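Local coordinates for protein probable succinyl-CoA:3-ketoacid coenzyme A transferase subunit B (Bacillus subtilis, PDB 3CDK) that probably transfers coenzyme A from succinyl-CoA to a 3-oxo acid, yielding a 3-oxoacyl-CoA and succinate, at residues B[149-153]-B[154-158]; B[191-194]-B[195-199]. One frame throughout, in Å; residues are numbered along the deposited sequence.

Contact 1 of 2, residues B[149-153]-B[154-158]; sequences VNKHG and ESKVK
N150 and E154 meet across the neck of a tight surface loop, built on a type I beta turn from N150 to G153, that lies between strand 141-145 and strand 157-158. Backbone bonds set its shape. N150 N donates to E154 O at 3.0 Å, almost perfectly straight at 178°, and inside the turn G153 N reaches N150 O at 3.0 Å. Next to the N150-E154 bond along the chain, V149 and S155 form a single beta bridge, their CA atoms 4.4 Å apart. G153 takes a positive phi, where a CB would run into the carbonyl oxygen of H152.

The polar side-chain contact comes from N150. Its chi1 of 74° sets CG between the backbone N and the carbonyl carbon and swings the amide over to the returning chain, where N150 OD1 accepts a weak bond from E154 N at 2.8 Å. N150 ND2 lies beside E154 CB at 3.5 Å, the two side chains running the same way with amide and carboxylate planes 15° apart. An alanine here would probably leave E154 N without its weak side-chain acceptor and take away the amide that lies beside E154 CB.

The aliphatic part of K156 lies against the backbone of the first arm, K156 CD 3.7 Å from V149 C, while its NZ bonds weakly to M108 O. From the bridge residue an ST turn leads into strand 157-158: S155 OG accepts from V157 N at 3.2 Å.

Contact 2 of 2, residues B[191-194]-B[195-199]; sequences TELQ and DGVTI
L193 and V197 pack against each other over a type I beta turn, Q194 to V197, that takes the chain from the end of strand 187-193 to the start of helix 199-204, with T198 at the N-cap position. On the inside of this strand-to-helix connection the packing is close. Both residues send their CB toward the opposite arm, and the two side chains meet at a slant, with L193 CG 3.5 Å from V197 CG2. With V197 CG1 anti to the carbonyl carbon (chi1 -55°), the other methyl, V197 CG2, falls between the backbone N and the carbonyl carbon and turns back over the strand end, 3.5 Å from Q194 N. The far end of the leucine runs on along the departing chain: L193 CD2 lies 3.4 Å from V197 O and 3.9 Å from T198 CA, then meets I199 CD1 at 4.0 Å. One leucine thus touches three successive residues leading into the helix.

The turn is closed by V197 N donating to Q194 O at 3.3 Å. The N-H points well at the oxygen, at 162°, but the donor sits above the carbonyl plane, 43° out of it.

The D195-G196 corner is much looser. Both residues are exposed there; the D195 CB bond leads away from the strand, although its side chain touches R10 on helix 5-16. In the strand leading in, T191 and E192 both face V180 in a classic beta bulge. What ties the turn to the rest of the fold is Q194: its side chain packs on R10, and Q194 NE2 ends in a hydrogen bond to T176 O.

How the contacts relate
Following the chain from the N terminus, contact 1 comes first: after strand 141-145 the chain swings out and returns on itself at 149-158, entering strand 157-158, which pairs in parallel with strand 109-111. It then passes through strands 173-175 and 179-184 of the large mixed sheet, and contact 2 closes the turn that leads from strand 187-193 of that sheet to helix 199-204. Both are local turns in series, neither nested nor crossing, with centres about 17 Å apart and nearest atoms about 10 Å apart. The chain just beyond contact 2's helix comes back to contact 1: K158 NZ of contact 1 makes a salt bridge with E207 OE2.

Contact 1 of 2, residues B[149-153]-B[154-158]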
ATOM      1  N   VAL B 149      -3.965 -40.847  -0.530  1.00 58.28           N
ATOM      2  CA  VAL B 149      -5.027 -41.591   0.139  1.00 60.96           C
ATOM      3  C   VAL B 149      -5.093 -41.198   1.616  1.00 61.06           C
ATOM      4  O   VAL B 149      -4.057 -40.941   2.243  1.00 61.05           O
ATOM      5  CB  VAL B 149      -4.770 -43.113  -0.010  1.00 62.31           C
ATOM      6  CG1 VAL B 149      -5.580 -43.926   0.955  1.00 64.01           C
ATOM      7  CG2 VAL B 149      -5.091 -43.564  -1.426  1.00 63.57           C
ATOM      8  N   ASN B 150      -6.313 -41.143   2.156  1.00 61.96           N
ATOM      9  CA  ASN B 150      -6.552 -40.852   3.588  1.00 63.03           C
ATOM     10  C   ASN B 150      -6.497 -42.130   4.453  1.00 65.69           C
ATOM     11  O   ASN B 150      -6.395 -43.247   3.918  1.00 66.47           O
ATOM     12  CB  ASN B 150      -7.885 -40.101   3.782  1.00 61.72           C
ATOM     13  CG  ASN B 150      -9.126 -41.007   3.608  1.00 63.05           C
ATOM     14  OD1 ASN B 150      -9.036 -42.241   3.538  1.00 62.33           O
ATOM     15  ND2 ASN B 150     -10.296 -40.379   3.542  1.00 63.44           N
ATOM     16  N   LYS B 151      -6.583 -41.968   5.776  1.00 68.04           N
ATOM     17  CA  LYS B 151      -6.510 -43.115   6.722  1.00 71.06           C
ATOM     18  C   LYS B 151      -7.490 -44.216   6.351  1.00 73.19           C
ATOM     19  O   LYS B 151      -7.110 -45.387   6.278  1.00 74.77           O
ATOM     20  CB  LYS B 151      -6.757 -42.694   8.184  1.00 71.03           C
ATOM     21  CG  LYS B 151      -6.982 -41.189   8.457  1.00 69.96           C
ATOM     22  CD  LYS B 151      -5.972 -40.262   7.771  1.00 67.53           C
ATOM     23  CE  LYS B 151      -6.624 -38.916   7.511  1.00 65.52           C
ATOM     24  NZ  LYS B 151      -5.903 -38.162   6.463  1.00 65.19           N
ATOM     25  N   HIS B 152      -8.739 -43.821   6.088  1.00 73.80           N
ATOM     26  CA  HIS B 152      -9.844 -44.749   5.800  1.00 75.34           C
ATOM     27  C   HIS B 152      -9.729 -45.442   4.432  1.00 75.40           C
ATOM     28  O   HIS B 152     -10.506 -46.353   4.107  1.00 76.68           O
ATOM     29  CB  HIS B 152     -11.183 -44.011   5.902  1.00 75.52           C
ATOM     30  CG  HIS B 152     -11.375 -43.264   7.193  1.00 77.23           C
ATOM     31  ND1 HIS B 152     -10.719 -42.083   7.481  1.00 76.70           N
ATOM     32  CD2 HIS B 152     -12.164 -43.523   8.266  1.00 79.53           C
ATOM     33  CE1 HIS B 152     -11.091 -41.652   8.674  1.00 77.51           C
ATOM     34  NE2 HIS B 152     -11.967 -42.507   9.172  1.00 78.89           N
ATOM     35  N   GLY B 153      -8.758 -45.007   3.632  1.00 74.00           N
ATOM     36  CA  GLY B 153      -8.498 -45.614   2.334  1.00 72.33           C
ATOM     37  C   GLY B 153      -9.122 -44.883   1.167  1.00 70.33           C
ATOM     38  O   GLY B 153      -8.907 -45.247   0.025  1.00 70.52           O
ATOM     39  N   GLU B 154      -9.900 -43.849   1.456  1.00 68.42           N
ATOM     40  CA  GLU B 154     -10.561 -43.074   0.419  1.00 66.44           C
ATOM     41  C   GLU B 154      -9.548 -42.120  -0.244  1.00 63.67           C
ATOM     42  O   GLU B 154      -8.674 -41.551   0.430  1.00 62.94           O
ATOM     43  CB  GLU B 154     -11.757 -42.329   1.027  1.00 66.90           C
ATOM     44  CG  GLU B 154     -13.070 -42.426   0.233  1.00 70.53           C
ATOM     45  CD  GLU B 154     -13.757 -43.805   0.315  1.00 77.03           C
ATOM     46  OE1 GLU B 154     -13.089 -44.824   0.626  1.00 79.49           O
ATOM     47  OE2 GLU B 154     -14.982 -43.881   0.049  1.00 79.48           O
ATOM     48  N   SER B 155      -9.636 -41.970  -1.565  1.00 61.21           N
ATOM     49  CA  SER B 155      -8.692 -41.113  -2.278  1.00 57.94           C
ATOM     50  C   SER B 155      -8.961 -39.610  -2.055  1.00 55.36           C
ATOM     51  O   SER B 155     -10.088 -39.196  -1.803  1.00 55.26           O
ATOM     52  CB  SER B 155      -8.648 -41.473  -3.763  1.00 58.24           C
ATOM     53  OG  SER B 155      -9.039 -40.423  -4.622  1.00 56.68           O
ATOM     54  N   LYS B 156      -7.909 -38.809  -2.141  1.00 52.01           N
ATOM     55  CA  LYS B 156      -8.035 -37.370  -2.005  1.00 49.17           C
ATOM     56  C   LYS B 156      -8.002 -36.674  -3.383  1.00 48.51           C
ATOM     57  O   LYS B 156      -8.051 -35.449  -3.474  1.00 47.22           O
ATOM     58  CB  LYS B 156      -6.900 -36.851  -1.119  1.00 47.94           C
ATOM     59  CG  LYS B 156      -6.946 -37.363   0.304  1.00 47.13           C
ATOM     60  CD  LYS B 156      -5.556 -37.581   0.838  1.00 45.19           C
ATOM     61  CE  LYS B 156      -5.382 -37.014   2.231  1.00 44.64           C
ATOM     62  NZ  LYS B 156      -5.047 -35.570   2.230  1.00 40.81           N
ATOM     63  N   VAL B 157      -7.913 -37.463  -4.454  1.00 49.09           N
ATOM     64  CA  VAL B 157      -7.804 -36.910  -5.804  1.00 48.72           C
ATOM     65  C   VAL B 157      -9.107 -37.168  -6.537  1.00 49.63           C
ATOM     66  O   VAL B 157      -9.343 -38.260  -7.042  1.00 50.70           O
ATOM     67  CB  VAL B 157      -6.614 -37.527  -6.577  1.00 48.74           C
ATOM     68  CG1 VAL B 157      -6.302 -36.693  -7.793  1.00 47.47           C
ATOM     69  CG2 VAL B 157      -5.383 -37.631  -5.679  1.00 46.73           C
ATOM     70  N   LYS B 158      -9.947 -36.143  -6.601  1.00 49.76           N
ATOM     71  CA  LYS B 158     -11.365 -36.358  -6.884  1.00 50.42           C
ATOM     72  C   LYS B 158     -11.859 -35.626  -8.107  1.00 50.78           C
ATOM     73  O   LYS B 158     -11.213 -34.689  -8.558  1.00 50.23           O
ATOM     74  CB  LYS B 158     -12.205 -35.882  -5.708  1.00 49.97           C
ATOM     75  CG  LYS B 158     -11.430 -35.529  -4.475  1.00 48.63           C
ATOM     76  CD  LYS B 158     -12.295 -35.796  -3.281  1.00 49.56           C
ATOM     77  CE  LYS B 158     -12.349 -37.273  -3.031  1.00 51.99           C
ATOM     78  NZ  LYS B 158     -13.722 -37.689  -2.707  1.00 52.72           N
TER

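Contact 2 of 2, residues B[191-194]-B[195-199]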
ATOM      1  N   THR B 191       1.650 -37.574 -15.100  1.00 60.81           N
ATOM      2  CA  THR B 191       2.854 -37.096 -15.758  1.00 60.15           C
ATOM      3  C   THR B 191       4.160 -37.838 -15.350  1.00 61.00           C
ATOM      4  O   THR B 191       5.061 -38.008 -16.170  1.00 62.43           O
ATOM      5  CB  THR B 191       2.910 -35.537 -15.637  1.00 58.79           C
ATOM      6  OG1 THR B 191       3.580 -34.987 -16.766  1.00 59.88           O
ATOM      7  CG2 THR B 191       3.565 -35.069 -14.346  1.00 56.91           C
ATOM      8  N   GLU B 192       4.244 -38.261 -14.089  1.00 60.75           N
ATOM      9  CA  GLU B 192       5.332 -39.096 -13.573  1.00 61.03           C
ATOM     10  C   GLU B 192       4.796 -39.974 -12.468  1.00 61.08           C
ATOM     11  O   GLU B 192       3.673 -39.800 -11.977  1.00 60.26           O
ATOM     12  CB  GLU B 192       6.490 -38.322 -12.943  1.00 60.73           C
ATOM     13  CG  GLU B 192       6.793 -36.907 -13.421  1.00 61.05           C
ATOM     14  CD  GLU B 192       7.940 -36.284 -12.617  1.00 61.27           C
ATOM     15  OE1 GLU B 192       8.713 -37.043 -11.965  1.00 64.15           O
ATOM     16  OE2 GLU B 192       8.069 -35.043 -12.634  1.00 59.29           O
ATOM     17  N   LEU B 193       5.655 -40.886 -12.033  1.00 62.72           N
ATOM     18  CA  LEU B 193       5.270 -41.953 -11.133  1.00 63.22           C
ATOM     19  C   LEU B 193       6.354 -42.125 -10.078  1.00 63.22           C
ATOM     20  O   LEU B 193       7.542 -42.081 -10.405  1.00 63.34           O
ATOM     21  CB  LEU B 193       5.113 -43.228 -11.954  1.00 64.05           C
ATOM     22  CG  LEU B 193       3.805 -44.015 -11.998  1.00 64.68           C
ATOM     23  CD1 LEU B 193       2.605 -43.122 -12.005  1.00 64.75           C
ATOM     24  CD2 LEU B 193       3.782 -44.898 -13.223  1.00 67.03           C
ATOM     25  N   GLN B 194       5.952 -42.300  -8.818  1.00 62.70           N
ATOM     26  CA  GLN B 194       6.905 -42.665  -7.773  1.00 63.32           C
ATOM     27  C   GLN B 194       7.286 -44.138  -7.867  1.00 66.69           C
ATOM     28  O   GLN B 194       6.730 -44.895  -8.654  1.00 67.34           O
ATOM     29  CB  GLN B 194       6.367 -42.329  -6.405  1.00 61.58           C
ATOM     30  CG  GLN B 194       5.943 -40.840  -6.284  1.00 59.56           C
ATOM     31  CD  GLN B 194       7.055 -39.948  -5.797  1.00 56.76           C
ATOM     32  OE1 GLN B 194       8.227 -40.358  -5.710  1.00 59.00           O
ATOM     33  NE2 GLN B 194       6.697 -38.736  -5.442  1.00 54.32           N
ATOM     34  N   ASP B 195       8.234 -44.536  -7.035  1.00 69.55           N
ATOM     35  CA  ASP B 195       8.945 -45.774  -7.207  1.00 72.85           C
ATOM     36  C   ASP B 195       8.142 -47.088  -7.228  1.00 74.63           C
ATOM     37  O   ASP B 195       8.438 -47.995  -8.027  1.00 76.30           O
ATOM     38  CB  ASP B 195      10.089 -45.827  -6.196  1.00 73.77           C
ATOM     39  CG  ASP B 195      11.333 -45.090  -6.683  1.00 74.92           C
ATOM     40  OD1 ASP B 195      11.210 -44.266  -7.620  1.00 75.39           O
ATOM     41  OD2 ASP B 195      12.435 -45.349  -6.137  1.00 76.88           O
ATOM     42  N   GLY B 196       7.149 -47.237  -6.370  1.00 74.23           N
ATOM     43  CA  GLY B 196       6.493 -48.545  -6.335  1.00 74.77           C
ATOM     44  C   GLY B 196       5.448 -48.730  -7.420  1.00 73.86           C
ATOM     45  O   GLY B 196       5.089 -49.844  -7.759  1.00 74.76           O
ATOM     46  N   VAL B 197       4.995 -47.610  -7.976  1.00 71.34           N
ATOM     47  CA  VAL B 197       3.670 -47.481  -8.578  1.00 68.76           C
ATOM     48  C   VAL B 197       3.580 -47.563 -10.113  1.00 69.28           C
ATOM     49  O   VAL B 197       4.487 -47.138 -10.829  1.00 69.53           O
ATOM     50  CB  VAL B 197       3.018 -46.158  -8.109  1.00 66.73           C
ATOM     51  CG1 VAL B 197       2.992 -46.085  -6.617  1.00 66.11           C
ATOM     52  CG2 VAL B 197       3.816 -45.006  -8.591  1.00 66.32           C
ATOM     53  N   THR B 198       2.459 -48.108 -10.586  1.00 69.73           N
ATOM     54  CA  THR B 198       2.100 -48.170 -12.005  1.00 69.99           C
ATOM     55  C   THR B 198       0.844 -47.331 -12.306  1.00 67.77           C
ATOM     56  O   THR B 198       0.231 -46.745 -11.395  1.00 66.09           O
ATOM     57  CB  THR B 198       1.825 -49.594 -12.438  1.00 71.81           C
ATOM     58  OG1 THR B 198       0.880 -50.185 -11.544  1.00 72.60           O
ATOM     59  CG2 THR B 198       3.090 -50.397 -12.408  1.00 74.49           C
ATOM     60  N   ILE B 199       0.472 -47.269 -13.585  1.00 66.94           N
ATOM     61  CA  ILE B 199      -0.705 -46.515 -14.013  1.00 65.90           C
ATOM     62  C   ILE B 199      -1.961 -47.159 -13.413  1.00 66.01           C
ATOM     63  O   ILE B 199      -2.856 -46.464 -12.923  1.00 64.68           O
ATOM     64  CB  ILE B 199      -0.808 -46.400 -15.570  1.00 66.50           C
ATOM     65  CG1 ILE B 199       0.407 -45.674 -16.169  1.00 66.53           C
ATOM     66  CG2 ILE B 199      -2.058 -45.626 -15.977  1.00 66.10           C
ATOM     67  CD1 ILE B 199       1.709 -46.487 -16.268  1.00 67.77           C
TER